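Long-range contact in adhesion and penetration protein autotransporter (Haemophilus influenzae, PDB 3SYJ), which promotes bacterial aggregation and adherence to and invasion of host cells, and is probably also a serine protease that is exported as an autotransporter: residues 556-570 with 576-590. Numbering follows the deposited sequence.
Sequences NLIYKPTTEDRTLLL and LKGDITQTKGKLFFS
Gly585, with positive phi, brings its CA to 3.4 Å from Arg566 O and fills the hollow beside Pro561 CG and the Tyr559 ring. Tyr559, its CG anti to the backbone N (chi1 178°), projects into the interior of the coil, where Pro561 CD sits over the centre of one ring face and Leu568 CB over the rim of the other. Gln582 CG meets the ring edge 4.0 Å from Tyr559 CD2. Leu587 CD1 rests in the notch formed by Leu568 CD2 (3.8 Å) and Leu570 CD1 (3.9 Å), and Leu557 lies alongside Ile580. At the outer corner Lys586 bends over Thr567 and its NZ meets Asp565 OD1 at 2.9 Å, from above the carboxylate plane; Asp565 OD2 has a second salt bridge, to Lys535. Asn556 OD1 takes Asp579 N at 2.9 Å on an in-plane lone pair. Strands 556-559 and 579-582 run parallel (10°), as do 567-570 and 586-589 (12°), successive coils of the passenger domain's beta-solenoid. The chemistry implies coils joined by backbone hydrogen bonds, such as Phe588 N to Leu568 O (2.9 Å), around a largely apolar interior where Lys584 O and Ser638 O satisfy the buried Gln582 amide NE2, with the Asp565-Lys586 salt bridge at the turn end of the strands.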
ATOM      1  N   ASN A 556       6.234  32.631   1.920  1.00 18.78           N
ATOM      2  CA  ASN A 556       5.064  32.374   1.081  1.00 19.79           C
ATOM      3  C   ASN A 556       4.918  33.424  -0.003  1.00 22.02           C
ATOM      4  O   ASN A 556       5.278  34.586   0.192  1.00 20.77           O
ATOM      5  CB  ASN A 556       3.794  32.359   1.921  1.00 19.10           C
ATOM      6  CG  ASN A 556       3.881  31.389   3.052  1.00 23.50           C
ATOM      7  OD1 ASN A 556       3.936  30.183   2.834  1.00 27.79           O
ATOM      8  ND2 ASN A 556       3.921  31.902   4.274  1.00 24.74           N
ATOM      9  N   LEU A 557       4.372  33.001  -1.139  1.00 20.13           N
ATOM     10  CA  LEU A 557       4.149  33.885  -2.270  1.00 19.64           C
ATOM     11  C   LEU A 557       2.672  33.890  -2.664  1.00 19.86           C
ATOM     12  O   LEU A 557       2.078  32.834  -2.886  1.00 17.13           O
ATOM     13  CB  LEU A 557       5.002  33.434  -3.454  1.00 19.60           C
ATOM     14  CG  LEU A 557       4.730  34.145  -4.773  1.00 18.13           C
ATOM     15  CD1 LEU A 557       5.181  35.603  -4.690  1.00 14.92           C
ATOM     16  CD2 LEU A 557       5.418  33.406  -5.907  1.00 16.30           C
ATOM     17  N   ILE A 558       2.084  35.078  -2.749  1.00 17.95           N
ATOM     18  CA  ILE A 558       0.683  35.200  -3.124  1.00 16.51           C
ATOM     19  C   ILE A 558       0.531  36.050  -4.378  1.00 22.11           C
ATOM     20  O   ILE A 558       0.962  37.204  -4.405  1.00 20.11           O
ATOM     21  CB  ILE A 558      -0.157  35.861  -2.013  1.00 17.32           C
ATOM     22  CG1 ILE A 558      -0.094  35.056  -0.715  1.00 20.76           C
ATOM     23  CG2 ILE A 558      -1.601  35.992  -2.452  1.00 17.88           C
ATOM     24  CD1 ILE A 558       1.106  35.350   0.136  1.00 20.99           C
ATOM     25  N   TYR A 559      -0.073  35.477  -5.418  1.00 16.62           N
ATOM     26  CA  TYR A 559      -0.435  36.243  -6.601  1.00 21.35           C
ATOM     27  C   TYR A 559      -1.930  36.555  -6.557  1.00 22.94           C
ATOM     28  O   TYR A 559      -2.768  35.657  -6.615  1.00 20.61           O
ATOM     29  CB  TYR A 559      -0.070  35.486  -7.882  1.00 20.58           C
ATOM     30  CG  TYR A 559      -0.456  36.216  -9.148  1.00 19.60           C
ATOM     31  CD1 TYR A 559      -0.111  37.545  -9.334  1.00 18.31           C
ATOM     32  CD2 TYR A 559      -1.164  35.578 -10.158  1.00 21.25           C
ATOM     33  CE1 TYR A 559      -0.460  38.225 -10.484  1.00 19.44           C
ATOM     34  CE2 TYR A 559      -1.518  36.247 -11.319  1.00 23.12           C
ATOM     35  CZ  TYR A 559      -1.162  37.575 -11.474  1.00 24.15           C
ATOM     36  OH  TYR A 559      -1.508  38.261 -12.621  1.00 24.42           O
ATOM     37  N   LYS A 560      -2.255  37.837  -6.450  1.00 22.53           N
ATOM     38  CA  LYS A 560      -3.633  38.261  -6.247  1.00 21.09           C
ATOM     39  C   LYS A 560      -3.941  39.512  -7.062  1.00 23.58           C
ATOM     40  O   LYS A 560      -4.015  40.618  -6.516  1.00 21.71           O
ATOM     41  CB  LYS A 560      -3.884  38.520  -4.751  1.00 27.69           C
ATOM     42  CG  LYS A 560      -5.271  39.082  -4.432  1.00 33.38           C
ATOM     43  CD  LYS A 560      -5.683  38.847  -2.979  1.00 35.15           C
ATOM     44  CE  LYS A 560      -4.809  39.616  -1.994  1.00 45.04           C
ATOM     45  NZ  LYS A 560      -5.169  39.328  -0.562  1.00 48.26           N
ATOM     46  N   PRO A 561      -4.101  39.347  -8.383  1.00 25.63           N
ATOM     47  CA  PRO A 561      -4.418  40.465  -9.276  1.00 22.69           C
ATOM     48  C   PRO A 561      -5.876  40.858  -9.093  1.00 31.18           C
ATOM     49  O   PRO A 561      -6.607  40.113  -8.443  1.00 30.64           O
ATOM     50  CB  PRO A 561      -4.222  39.849 -10.659  1.00 23.05           C
ATOM     51  CG  PRO A 561      -4.525  38.400 -10.442  1.00 25.12           C
ATOM     52  CD  PRO A 561      -3.858  38.108  -9.138  1.00 20.56           C
ATOM     53  N   THR A 562      -6.292  41.991  -9.653  1.00 33.74           N
ATOM     54  CA  THR A 562      -7.674  42.451  -9.510  1.00 36.08           C
ATOM     55  C   THR A 562      -8.599  41.843 -10.556  1.00 36.27           C
ATOM     56  O   THR A 562      -9.791  41.655 -10.310  1.00 43.63           O
ATOM     57  CB  THR A 562      -7.786  43.981  -9.650  1.00 40.07           C
ATOM     58  OG1 THR A 562      -7.286  44.374 -10.938  1.00 46.34           O
ATOM     59  CG2 THR A 562      -7.008  44.696  -8.545  1.00 34.52           C
ATOM     60  N   THR A 563      -8.051  41.544 -11.726  1.00 33.56           N
ATOM     61  CA  THR A 563      -8.866  41.127 -12.856  1.00 34.96           C
ATOM     62  C   THR A 563      -8.418  39.780 -13.394  1.00 36.60           C
ATOM     63  O   THR A 563      -7.257  39.398 -13.266  1.00 33.40           O
ATOM     64  CB  THR A 563      -8.828  42.186 -13.984  1.00 39.34           C
ATOM     65  OG1 THR A 563      -9.352  43.422 -13.486  1.00 43.45           O
ATOM     66  CG2 THR A 563      -9.648  41.745 -15.193  1.00 39.94           C
ATOM     67  N   GLU A 564      -9.354  39.061 -13.998  1.00 37.93           N
ATOM     68  CA  GLU A 564      -9.076  37.738 -14.529  1.00 34.65           C
ATOM     69  C   GLU A 564      -7.995  37.779 -15.620  1.00 37.05           C
ATOM     70  O   GLU A 564      -7.258  36.812 -15.815  1.00 36.56           O
ATOM     71  CB  GLU A 564     -10.373  37.108 -15.046  1.00 33.72           C
ATOM     72  CG  GLU A 564     -11.477  36.983 -13.981  1.00 43.76           C
ATOM     73  CD  GLU A 564     -12.116  38.324 -13.585  1.00 58.02           C
ATOM     74  OE1 GLU A 564     -12.340  39.179 -14.471  1.00 59.27           O
ATOM     75  OE2 GLU A 564     -12.409  38.518 -12.382  1.00 58.34           O
ATOM     76  N   ASP A 565      -7.880  38.912 -16.307  1.00 35.47           N
ATOM     77  CA  ASP A 565      -6.936  39.037 -17.417  1.00 35.16           C
ATOM     78  C   ASP A 565      -5.616  39.711 -17.034  1.00 35.74           C
ATOM     79  O   ASP A 565      -5.234  40.721 -17.629  1.00 37.56           O
ATOM     80  CB  ASP A 565      -7.578  39.800 -18.581  1.00 32.97           C
ATOM     81  CG  ASP A 565      -6.848  39.575 -19.898  1.00 41.80           C
ATOM     82  OD1 ASP A 565      -5.805  38.886 -19.881  1.00 44.48           O
ATOM     83  OD2 ASP A 565      -7.314  40.081 -20.947  1.00 37.51           O
ATOM     84  N   ARG A 566      -4.924  39.156 -16.044  1.00 26.91           N
ATOM     85  CA  ARG A 566      -3.614  39.658 -15.642  1.00 27.02           C
ATOM     86  C   ARG A 566      -2.672  38.480 -15.508  1.00 24.67           C
ATOM     87  O   ARG A 566      -3.037  37.464 -14.932  1.00 24.97           O
ATOM     88  CB  ARG A 566      -3.698  40.400 -14.308  1.00 29.95           C
ATOM     89  CG  ARG A 566      -4.653  41.578 -14.299  1.00 33.82           C
ATOM     90  CD  ARG A 566      -4.217  42.666 -15.268  1.00 31.91           C
ATOM     91  NE  ARG A 566      -4.645  43.982 -14.800  1.00 40.45           N
ATOM     92  CZ  ARG A 566      -5.711  44.631 -15.258  1.00 43.69           C
ATOM     93  NH1 ARG A 566      -6.461  44.091 -16.215  1.00 33.03           N
ATOM     94  NH2 ARG A 566      -6.024  45.824 -14.764  1.00 40.92           N
ATOM     95  N   THR A 567      -1.462  38.607 -16.035  1.00 22.35           N
ATOM     96  CA  THR A 567      -0.535  37.482 -16.036  1.00 23.19           C
ATOM     97  C   THR A 567       0.733  37.786 -15.270  1.00 20.87           C
ATOM     98  O   THR A 567       1.273  38.887 -15.354  1.00 21.34           O
ATOM     99  CB  THR A 567      -0.151  37.067 -17.464  1.00 21.58           C
ATOM    100  OG1 THR A 567      -1.334  36.716 -18.183  1.00 25.11           O
ATOM    101  CG2 THR A 567       0.800  35.884 -17.447  1.00 18.74           C
ATOM    102  N   LEU A 568       1.189  36.794 -14.515  1.00 18.42           N
ATOM    103  CA  LEU A 568       2.473  36.850 -13.838  1.00 20.42           C
ATOM    104  C   LEU A 568       3.365  35.747 -14.396  1.00 19.96           C
ATOM    105  O   LEU A 568       3.030  34.564 -14.325  1.00 19.30           O
ATOM    106  CB  LEU A 568       2.297  36.678 -12.324  1.00 17.09           C
ATOM    107  CG  LEU A 568       3.560  36.559 -11.458  1.00 16.49           C
ATOM    108  CD1 LEU A 568       4.536  37.701 -11.717  1.00 14.36           C
ATOM    109  CD2 LEU A 568       3.191  36.498  -9.967  1.00 15.20           C
ATOM    110  N   LEU A 569       4.496  36.139 -14.963  1.00 16.80           N
ATOM    111  CA  LEU A 569       5.435  35.172 -15.493  1.00 16.65           C
ATOM    112  C   LEU A 569       6.590  34.977 -14.521  1.00 13.90           C
ATOM    113  O   LEU A 569       7.253  35.937 -14.132  1.00 13.74           O
ATOM    114  CB  LEU A 569       5.959  35.628 -16.858  1.00 17.37           C
ATOM    115  CG  LEU A 569       7.206  34.916 -17.403  1.00 16.99           C
ATOM    116  CD1 LEU A 569       6.949  33.427 -17.596  1.00 14.71           C
ATOM    117  CD2 LEU A 569       7.683  35.558 -18.710  1.00 16.94           C
ATOM    118  N   LEU A 570       6.815  33.732 -14.120  1.00 12.07           N
ATOM    119  CA  LEU A 570       7.992  33.394 -13.331  1.00 16.01           C
ATOM    120  C   LEU A 570       8.930  32.555 -14.193  1.00 19.41           C
ATOM    121  O   LEU A 570       8.604  31.422 -14.560  1.00 19.40           O
ATOM    122  CB  LEU A 570       7.591  32.630 -12.068  1.00 15.82           C
ATOM    123  CG  LEU A 570       6.547  33.353 -11.216  1.00 11.97           C
ATOM    124  CD1 LEU A 570       6.017  32.460 -10.107  1.00 16.53           C
ATOM    125  CD2 LEU A 570       7.136  34.629 -10.644  1.00 12.23           C
ATOM    126  N   LEU A 576      10.871  27.365  -2.151  1.00 19.66           N
ATOM    127  CA  LEU A 576      10.106  27.905  -1.037  1.00 18.48           C
ATOM    128  C   LEU A 576       9.816  26.923   0.074  1.00 22.41           C
ATOM    129  O   LEU A 576       9.214  25.875  -0.147  1.00 24.67           O
ATOM    130  CB  LEU A 576       8.785  28.490  -1.523  1.00 18.06           C
ATOM    131  CG  LEU A 576       8.904  29.786  -2.313  1.00 18.91           C
ATOM    132  CD1 LEU A 576       7.567  30.152  -2.924  1.00 21.31           C
ATOM    133  CD2 LEU A 576       9.410  30.889  -1.419  1.00 18.15           C
ATOM    134  N   LYS A 577      10.238  27.288   1.277  1.00 24.28           N
ATOM    135  CA  LYS A 577       9.749  26.645   2.477  1.00 22.73           C
ATOM    136  C   LYS A 577       8.459  27.387   2.812  1.00 26.73           C
ATOM    137  O   LYS A 577       8.450  28.318   3.613  1.00 24.45           O
ATOM    138  CB  LYS A 577      10.765  26.797   3.600  1.00 29.19           C
ATOM    139  CG  LYS A 577      11.147  25.489   4.264  1.00 43.70           C
ATOM    140  CD  LYS A 577      12.124  24.696   3.399  1.00 42.22           C
ATOM    141  CE  LYS A 577      12.433  23.331   4.018  1.00 52.54           C
ATOM    142  NZ  LYS A 577      13.716  22.754   3.522  1.00 49.75           N
ATOM    143  N   GLY A 578       7.375  26.987   2.155  1.00 26.09           N
ATOM    144  CA  GLY A 578       6.129  27.719   2.199  1.00 22.38           C
ATOM    145  C   GLY A 578       5.340  27.441   0.938  1.00 26.61           C
ATOM    146  O   GLY A 578       5.679  26.538   0.172  1.00 27.56           O
ATOM    147  N   ASP A 579       4.294  28.225   0.709  1.00 23.75           N
ATOM    148  CA  ASP A 579       3.367  27.946  -0.371  1.00 22.84           C
ATOM    149  C   ASP A 579       3.368  29.033  -1.420  1.00 25.07           C
ATOM    150  O   ASP A 579       3.837  30.145  -1.176  1.00 25.77           O
ATOM    151  CB  ASP A 579       1.945  27.842   0.173  1.00 28.14           C
ATOM    152  CG  ASP A 579       1.776  26.716   1.154  1.00 27.02           C
ATOM    153  OD1 ASP A 579       2.606  25.784   1.143  1.00 28.14           O
ATOM    154  OD2 ASP A 579       0.805  26.767   1.932  1.00 35.43           O
ATOM    155  N   ILE A 580       2.821  28.696  -2.584  1.00 20.41           N
ATOM    156  CA  ILE A 580       2.469  29.676  -3.597  1.00 21.61           C
ATOM    157  C   ILE A 580       0.957  29.623  -3.759  1.00 22.95           C
ATOM    158  O   ILE A 580       0.382  28.553  -3.998  1.00 19.47           O
ATOM    159  CB  ILE A 580       3.152  29.389  -4.958  1.00 17.95           C
ATOM    160  CG1 ILE A 580       4.671  29.504  -4.835  1.00 21.88           C
ATOM    161  CG2 ILE A 580       2.651  30.348  -6.028  1.00 15.59           C
ATOM    162  CD1 ILE A 580       5.414  29.159  -6.114  1.00 21.72           C
ATOM    163  N   THR A 581       0.324  30.786  -3.619  1.00 21.34           N
ATOM    164  CA  THR A 581      -1.129  30.913  -3.694  1.00 21.76           C
ATOM    165  C   THR A 581      -1.567  31.818  -4.842  1.00 24.95           C
ATOM    166  O   THR A 581      -1.057  32.928  -5.001  1.00 23.27           O
ATOM    167  CB  THR A 581      -1.691  31.491  -2.379  1.00 24.05           C
ATOM    168  OG1 THR A 581      -1.376  30.599  -1.303  1.00 20.71           O
ATOM    169  CG2 THR A 581      -3.211  31.683  -2.470  1.00 19.87           C
ATOM    170  N   GLN A 582      -2.518  31.346  -5.638  1.00 21.35           N
ATOM    171  CA  GLN A 582      -3.082  32.170  -6.697  1.00 21.02           C
ATOM    172  C   GLN A 582      -4.589  32.353  -6.501  1.00 22.28           C
ATOM    173  O   GLN A 582      -5.329  31.380  -6.343  1.00 25.18           O
ATOM    174  CB  GLN A 582      -2.792  31.557  -8.064  1.00 19.05           C
ATOM    175  CG  GLN A 582      -3.340  32.361  -9.220  1.00 21.06           C
ATOM    176  CD  GLN A 582      -3.096  31.688 -10.552  1.00 23.22           C
ATOM    177  OE1 GLN A 582      -2.561  30.583 -10.611  1.00 22.56           O
ATOM    178  NE2 GLN A 582      -3.493  32.350 -11.632  1.00 21.05           N
ATOM    179  N   THR A 583      -5.045  33.598  -6.513  1.00 23.11           N
ATOM    180  CA  THR A 583      -6.461  33.873  -6.293  1.00 26.03           C
ATOM    181  C   THR A 583      -7.194  34.212  -7.582  1.00 24.84           C
ATOM    182  O   THR A 583      -8.419  34.169  -7.632  1.00 28.61           O
ATOM    183  CB  THR A 583      -6.663  35.028  -5.305  1.00 26.00           C
ATOM    184  OG1 THR A 583      -6.134  36.234  -5.869  1.00 26.37           O
ATOM    185  CG2 THR A 583      -5.951  34.735  -3.989  1.00 24.73           C
ATOM    186  N   LYS A 584      -6.446  34.546  -8.627  1.00 24.17           N
ATOM    187  CA  LYS A 584      -7.053  35.008  -9.868  1.00 23.21           C
ATOM    188  C   LYS A 584      -5.989  35.208 -10.939  1.00 26.43           C
ATOM    189  O   LYS A 584      -4.801  35.048 -10.678  1.00 25.63           O
ATOM    190  CB  LYS A 584      -7.792  36.325  -9.619  1.00 28.78           C
ATOM    191  CG  LYS A 584      -8.793  36.703 -10.695  1.00 33.25           C
ATOM    192  CD  LYS A 584      -9.448  38.031 -10.377  1.00 35.19           C
ATOM    193  CE  LYS A 584     -10.159  37.973  -9.041  1.00 37.66           C
ATOM    194  NZ  LYS A 584     -11.067  39.133  -8.847  1.00 40.55           N
ATOM    195  N   GLY A 585      -6.416  35.559 -12.146  1.00 25.53           N
ATOM    196  CA  GLY A 585      -5.483  35.903 -13.200  1.00 25.78           C
ATOM    197  C   GLY A 585      -4.765  34.696 -13.751  1.00 25.73           C
ATOM    198  O   GLY A 585      -5.230  33.568 -13.604  1.00 24.22           O
ATOM    199  N   LYS A 586      -3.629  34.939 -14.396  1.00 24.57           N
ATOM    200  CA  LYS A 586      -2.855  33.872 -15.009  1.00 26.48           C
ATOM    201  C   LYS A 586      -1.447  33.831 -14.438  1.00 23.11           C
ATOM    202  O   LYS A 586      -0.787  34.862 -14.315  1.00 21.84           O
ATOM    203  CB  LYS A 586      -2.824  34.026 -16.534  1.00 25.98           C
ATOM    204  CG  LYS A 586      -4.205  33.949 -17.169  1.00 31.71           C
ATOM    205  CD  LYS A 586      -4.132  33.932 -18.684  1.00 42.45           C
ATOM    206  CE  LYS A 586      -3.784  35.300 -19.254  1.00 45.73           C
ATOM    207  NZ  LYS A 586      -4.987  36.138 -19.497  1.00 47.11           N
ATOM    208  N   LEU A 587      -1.002  32.627 -14.082  1.00 21.62           N
ATOM    209  CA  LEU A 587       0.309  32.434 -13.481  1.00 22.68           C
ATOM    210  C   LEU A 587       1.095  31.401 -14.285  1.00 23.35           C
ATOM    211  O   LEU A 587       0.671  30.251 -14.403  1.00 23.34           O
ATOM    212  CB  LEU A 587       0.156  31.987 -12.025  1.00 21.63           C
ATOM    213  CG  LEU A 587       1.423  31.702 -11.220  1.00 19.53           C
ATOM    214  CD1 LEU A 587       2.296  32.946 -11.125  1.00 17.96           C
ATOM    215  CD2 LEU A 587       1.057  31.193  -9.835  1.00 20.15           C
ATOM    216  N   PHE A 588       2.233  31.815 -14.839  1.00 20.18           N
ATOM    217  CA  PHE A 588       3.044  30.936 -15.680  1.00 17.56           C
ATOM    218  C   PHE A 588       4.348  30.577 -15.001  1.00 17.38           C
ATOM    219  O   PHE A 588       5.083  31.456 -14.555  1.00 19.87           O
ATOM    220  CB  PHE A 588       3.357  31.599 -17.033  1.00 20.83           C
ATOM    221  CG  PHE A 588       2.299  31.377 -18.084  1.00 20.78           C
ATOM    222  CD1 PHE A 588       1.037  31.924 -17.939  1.00 21.07           C
ATOM    223  CD2 PHE A 588       2.571  30.630 -19.217  1.00 21.32           C
ATOM    224  CE1 PHE A 588       0.061  31.723 -18.904  1.00 22.89           C
ATOM    225  CE2 PHE A 588       1.601  30.430 -20.185  1.00 23.36           C
ATOM    226  CZ  PHE A 588       0.349  30.980 -20.028  1.00 22.67           C
ATOM    227  N   PHE A 589       4.625  29.281 -14.913  1.00 18.70           N
ATOM    228  CA  PHE A 589       5.951  28.796 -14.539  1.00 17.13           C
ATOM    229  C   PHE A 589       6.634  28.377 -15.827  1.00 19.98           C
ATOM    230  O   PHE A 589       6.145  27.500 -16.539  1.00 19.11           O
ATOM    231  CB  PHE A 589       5.862  27.604 -13.588  1.00 19.78           C
ATOM    232  CG  PHE A 589       5.174  27.909 -12.289  1.00 16.16           C
ATOM    233  CD1 PHE A 589       5.907  28.244 -11.162  1.00 18.56           C
ATOM    234  CD2 PHE A 589       3.795  27.852 -12.196  1.00 18.40           C
ATOM    235  CE1 PHE A 589       5.274  28.519  -9.960  1.00 21.14           C
ATOM    236  CE2 PHE A 589       3.154  28.127 -11.010  1.00 20.87           C
ATOM    237  CZ  PHE A 589       3.894  28.464  -9.884  1.00 21.77           C
ATOM    238  N   SER A 590       7.755  29.013 -16.144  1.00 20.25           N
ATOM    239  CA  SER A 590       8.352  28.822 -17.456  1.00 17.87           C
ATOM    240  C   SER A 590       9.872  28.872 -17.417  1.00 20.26           C
ATOM    241  O   SER A 590      10.465  29.465 -16.515  1.00 17.45           O
ATOM    242  CB  SER A 590       7.834  29.901 -18.414  1.00 19.15           C
ATOM    243  OG  SER A 590       8.329  29.711 -19.733  1.00 20.21           O
TER
HETATM  244  O   HOH W   1       1.098  31.076  -0.315  1.00 23.72           O